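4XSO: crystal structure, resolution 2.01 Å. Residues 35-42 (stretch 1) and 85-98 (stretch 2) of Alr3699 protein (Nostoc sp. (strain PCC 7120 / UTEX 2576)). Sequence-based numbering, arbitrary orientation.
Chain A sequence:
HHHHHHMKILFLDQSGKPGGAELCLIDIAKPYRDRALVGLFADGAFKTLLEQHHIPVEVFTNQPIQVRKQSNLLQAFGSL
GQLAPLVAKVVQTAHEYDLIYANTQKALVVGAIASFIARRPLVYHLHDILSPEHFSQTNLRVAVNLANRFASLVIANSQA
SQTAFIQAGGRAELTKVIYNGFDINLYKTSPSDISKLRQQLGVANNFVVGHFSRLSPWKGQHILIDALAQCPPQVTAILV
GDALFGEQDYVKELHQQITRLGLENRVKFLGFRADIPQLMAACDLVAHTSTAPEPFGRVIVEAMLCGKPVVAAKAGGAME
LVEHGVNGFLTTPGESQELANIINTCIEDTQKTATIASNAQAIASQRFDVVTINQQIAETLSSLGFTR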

# COMPACT_ATOMS: atom_id res chain seq x y z
N ARG A 35 -13.25 3.97 -22.98
CA ARG A 35 -12.93 2.80 -22.19
C ARG A 35 -11.76 3.10 -21.23
O ARG A 35 -10.86 2.27 -21.00
CB ARG A 35 -12.61 1.61 -23.13
CG ARG A 35 -11.42 1.82 -24.08
CD ARG A 35 -11.42 0.77 -25.18
NE ARG A 35 -10.51 0.96 -26.32
CZ ARG A 35 -9.35 0.36 -26.56
NH1 ARG A 35 -8.79 -0.51 -25.75
NH2 ARG A 35 -8.71 0.67 -27.63
N ALA A 36 -11.76 4.30 -20.71
CA ALA A 36 -10.75 4.69 -19.74
C ALA A 36 -11.28 5.60 -18.68
O ALA A 36 -12.36 6.11 -18.84
CB ALA A 36 -9.57 5.31 -20.46
N LEU A 37 -10.52 5.72 -17.58
CA LEU A 37 -10.75 6.60 -16.48
C LEU A 37 -9.40 7.18 -16.09
O LEU A 37 -8.44 6.43 -15.95
CB LEU A 37 -11.35 5.83 -15.30
CG LEU A 37 -11.69 6.65 -14.04
CD1 LEU A 37 -12.59 7.83 -14.35
CD2 LEU A 37 -12.39 5.73 -13.01
N VAL A 38 -9.29 8.49 -15.93
CA VAL A 38 -8.13 9.09 -15.28
C VAL A 38 -8.40 9.38 -13.78
O VAL A 38 -9.25 10.17 -13.40
CB VAL A 38 -7.65 10.39 -15.97
CG1 VAL A 38 -6.39 10.91 -15.25
CG2 VAL A 38 -7.33 10.17 -17.42
N GLY A 39 -7.69 8.68 -12.93
CA GLY A 39 -7.74 8.88 -11.49
C GLY A 39 -6.65 9.89 -11.13
O GLY A 39 -5.44 9.71 -11.41
N LEU A 40 -7.08 11.01 -10.57
CA LEU A 40 -6.16 11.98 -10.03
C LEU A 40 -6.07 11.89 -8.50
O LEU A 40 -7.02 11.54 -7.83
CB LEU A 40 -6.62 13.38 -10.41
CG LEU A 40 -6.74 13.73 -11.89
CD1 LEU A 40 -7.23 15.17 -12.03
CD2 LEU A 40 -5.41 13.52 -12.60
N PHE A 41 -4.93 12.26 -7.95
CA PHE A 41 -4.81 12.32 -6.49
C PHE A 41 -5.09 13.71 -5.91
O PHE A 41 -5.14 13.86 -4.71
CB PHE A 41 -3.42 11.82 -6.06
CG PHE A 41 -3.14 10.37 -6.40
CD1 PHE A 41 -4.13 9.50 -6.85
CD2 PHE A 41 -1.85 9.86 -6.21
CE1 PHE A 41 -3.83 8.17 -7.14
CE2 PHE A 41 -1.56 8.55 -6.50
CZ PHE A 41 -2.54 7.71 -6.97
N ALA A 42 -5.25 14.71 -6.75
CA ALA A 42 -5.62 16.07 -6.32
C ALA A 42 -6.58 16.63 -7.37
O ALA A 42 -6.40 16.36 -8.57
CB ALA A 42 -4.39 16.99 -6.26
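Stretch 2, residues 85-98: PLVAKVVQTAHEYD

Residues 36-40 of stretch 1 form an extended β-strand, and stretch 2 packs against it as an α-helix, already helical at Pro 85, the first residue of the stretch, that gives way to a loop carrying Tyr 97 and Asp 98. The helix is held by regular i to i+4 hydrogen bonds, from Lys 89 N to Pro 85 O (2.8 Å) through Ala 94 N to Val 90 O (2.9 Å). The turn then tightens: Glu 96 N bonds to Thr 93 O at 2.9 Å and Tyr 97 N to Ala 94 O at 3.0 Å. The two segments run in opposite directions, so that the start of stretch 2 lies near the end of stretch 1 and the far end of stretch 2 near the beginning. The CA atoms of Phe 41 and Leu 86 are 8.5 Å apart, and those of Ala 36 and Tyr 97 are 7.9 Å apart. No hydrogen bond links the stretches; side-chain packing dominates the contact, which buries 265 Å² in total.

Leu 86, Val 90, Thr 93 and Tyr 97, spaced three or four residues apart, direct their CA-to-CB bonds toward stretch 1. At one end, Leu 86 places CD2 over a face of the Phe 41 ring, 4.2 Å from its centroid and 19° off the normal, a CH-π contact. The same ring meets Val 90 obliquely, with Phe 41 CE1 4.2 Å from Val 90 CG2. Further along, Leu 37 points toward stretch 2 and reaches Thr 93, with Leu 37 CD2 3.8 Å from Thr 93 CG2. Thr 93 turns its hydroxyl back to its own helix, where OG1 donates to Lys 89 O at 3.0 Å. Tyr 97 completes the contact: its OH approaches Leu 37 CB to 3.3 Å, while its CE2 lies 4.1 Å from the backbone C of Ala 36.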

# COMPACT_ATOMS: atom_id res chain seq x y z
N PRO A 85 -7.32 4.37 2.71
CA PRO A 85 -8.55 4.43 1.92
C PRO A 85 -8.31 4.90 0.45
O PRO A 85 -8.99 4.46 -0.46
CB PRO A 85 -9.45 5.43 2.73
CG PRO A 85 -8.73 5.63 4.05
CD PRO A 85 -7.28 5.44 3.73
N LEU A 86 -7.34 5.78 0.26
CA LEU A 86 -6.84 6.11 -1.08
C LEU A 86 -6.49 4.89 -1.88
O LEU A 86 -7.09 4.64 -2.94
CB LEU A 86 -5.68 7.09 -1.03
CG LEU A 86 -5.49 7.97 -2.30
CD1 LEU A 86 -4.77 9.27 -1.97
CD2 LEU A 86 -4.75 7.22 -3.39
N VAL A 87 -5.54 4.09 -1.36
CA VAL A 87 -5.18 2.82 -2.00
C VAL A 87 -6.39 1.90 -2.23
O VAL A 87 -6.60 1.39 -3.30
CB VAL A 87 -4.10 2.12 -1.18
CG1 VAL A 87 -3.74 0.79 -1.78
CG2 VAL A 87 -2.90 3.06 -1.08
N ALA A 88 -7.23 1.78 -1.23
CA ALA A 88 -8.37 0.91 -1.31
C ALA A 88 -9.38 1.33 -2.37
O ALA A 88 -9.99 0.49 -3.03
CB ALA A 88 -9.06 0.86 0.03
N LYS A 89 -9.59 2.64 -2.50
CA LYS A 89 -10.37 3.16 -3.62
C LYS A 89 -9.79 2.85 -5.01
O LYS A 89 -10.53 2.43 -5.95
CB LYS A 89 -10.49 4.68 -3.43
CG LYS A 89 -11.43 5.07 -2.32
CD LYS A 89 -11.12 6.49 -1.87
CE LYS A 89 -12.02 6.98 -0.74
NZ LYS A 89 -11.57 8.31 -0.26
N VAL A 90 -8.48 3.05 -5.14
CA VAL A 90 -7.79 2.79 -6.39
C VAL A 90 -7.94 1.28 -6.72
O VAL A 90 -8.35 0.91 -7.82
CB VAL A 90 -6.31 3.26 -6.34
CG1 VAL A 90 -5.57 2.84 -7.61
CG2 VAL A 90 -6.20 4.77 -6.23
N VAL A 91 -7.70 0.42 -5.74
CA VAL A 91 -7.82 -1.03 -5.95
C VAL A 91 -9.19 -1.45 -6.40
O VAL A 91 -9.33 -2.27 -7.27
CB VAL A 91 -7.52 -1.83 -4.67
CG1 VAL A 91 -7.83 -3.31 -4.89
CG2 VAL A 91 -6.11 -1.59 -4.19
N GLN A 92 -10.18 -0.92 -5.73
CA GLN A 92 -11.58 -1.20 -5.98
C GLN A 92 -11.91 -0.74 -7.39
O GLN A 92 -12.47 -1.48 -8.15
CB GLN A 92 -12.41 -0.42 -4.96
CG GLN A 92 -13.77 -1.01 -4.63
CD GLN A 92 -14.79 -0.82 -5.70
OE1 GLN A 92 -15.03 0.31 -6.15
NE2 GLN A 92 -15.46 -1.91 -6.09
N THR A 93 -11.46 0.46 -7.79
CA THR A 93 -11.67 0.94 -9.16
C THR A 93 -11.02 0.01 -10.25
O THR A 93 -11.68 -0.41 -11.26
CB THR A 93 -11.21 2.36 -9.25
OG1 THR A 93 -12.05 3.13 -8.38
CG2 THR A 93 -11.38 2.92 -10.63
N ALA A 94 -9.81 -0.40 -9.93
CA ALA A 94 -8.99 -1.22 -10.79
C ALA A 94 -9.58 -2.56 -11.20
O ALA A 94 -9.28 -3.07 -12.30
CB ALA A 94 -7.59 -1.39 -10.14
N HIS A 95 -10.40 -3.14 -10.32
CA HIS A 95 -11.14 -4.37 -10.61
C HIS A 95 -11.94 -4.21 -11.90
O HIS A 95 -11.95 -5.13 -12.71
CB HIS A 95 -12.03 -4.81 -9.39
CG HIS A 95 -13.04 -5.86 -9.74
ND1 HIS A 95 -12.72 -7.20 -9.80
CD2 HIS A 95 -14.35 -5.77 -10.07
CE1 HIS A 95 -13.80 -7.89 -10.16
NE2 HIS A 95 -14.80 -7.04 -10.32
N GLU A 96 -12.50 -3.03 -12.13
CA GLU A 96 -13.31 -2.76 -13.34
C GLU A 96 -12.51 -2.45 -14.60
O GLU A 96 -13.09 -2.24 -15.68
CB GLU A 96 -14.21 -1.56 -13.05
CG GLU A 96 -15.03 -1.70 -11.77
CD GLU A 96 -16.00 -2.88 -11.83
OE1 GLU A 96 -16.45 -3.24 -12.94
OE2 GLU A 96 -16.33 -3.46 -10.76
N TYR A 97 -11.18 -2.39 -14.47
CA TYR A 97 -10.33 -2.04 -15.61
C TYR A 97 -9.38 -3.21 -15.90
O TYR A 97 -9.27 -4.15 -15.10
CB TYR A 97 -9.62 -0.71 -15.32
CG TYR A 97 -10.61 0.43 -15.35
CD1 TYR A 97 -11.37 0.71 -14.22
CD2 TYR A 97 -10.82 1.17 -16.51
CE1 TYR A 97 -12.35 1.66 -14.25
CE2 TYR A 97 -11.80 2.13 -16.55
CZ TYR A 97 -12.56 2.36 -15.42
OH TYR A 97 -13.46 3.33 -15.42
N ASP A 98 -8.74 -3.19 -17.06
CA ASP A 98 -7.89 -4.30 -17.45
C ASP A 98 -6.39 -3.99 -17.33
O ASP A 98 -5.58 -4.87 -17.53
CB ASP A 98 -8.15 -4.64 -18.88
CG ASP A 98 -9.58 -4.96 -19.13
OD1 ASP A 98 -10.11 -5.95 -18.59
OD2 ASP A 98 -10.20 -4.20 -19.87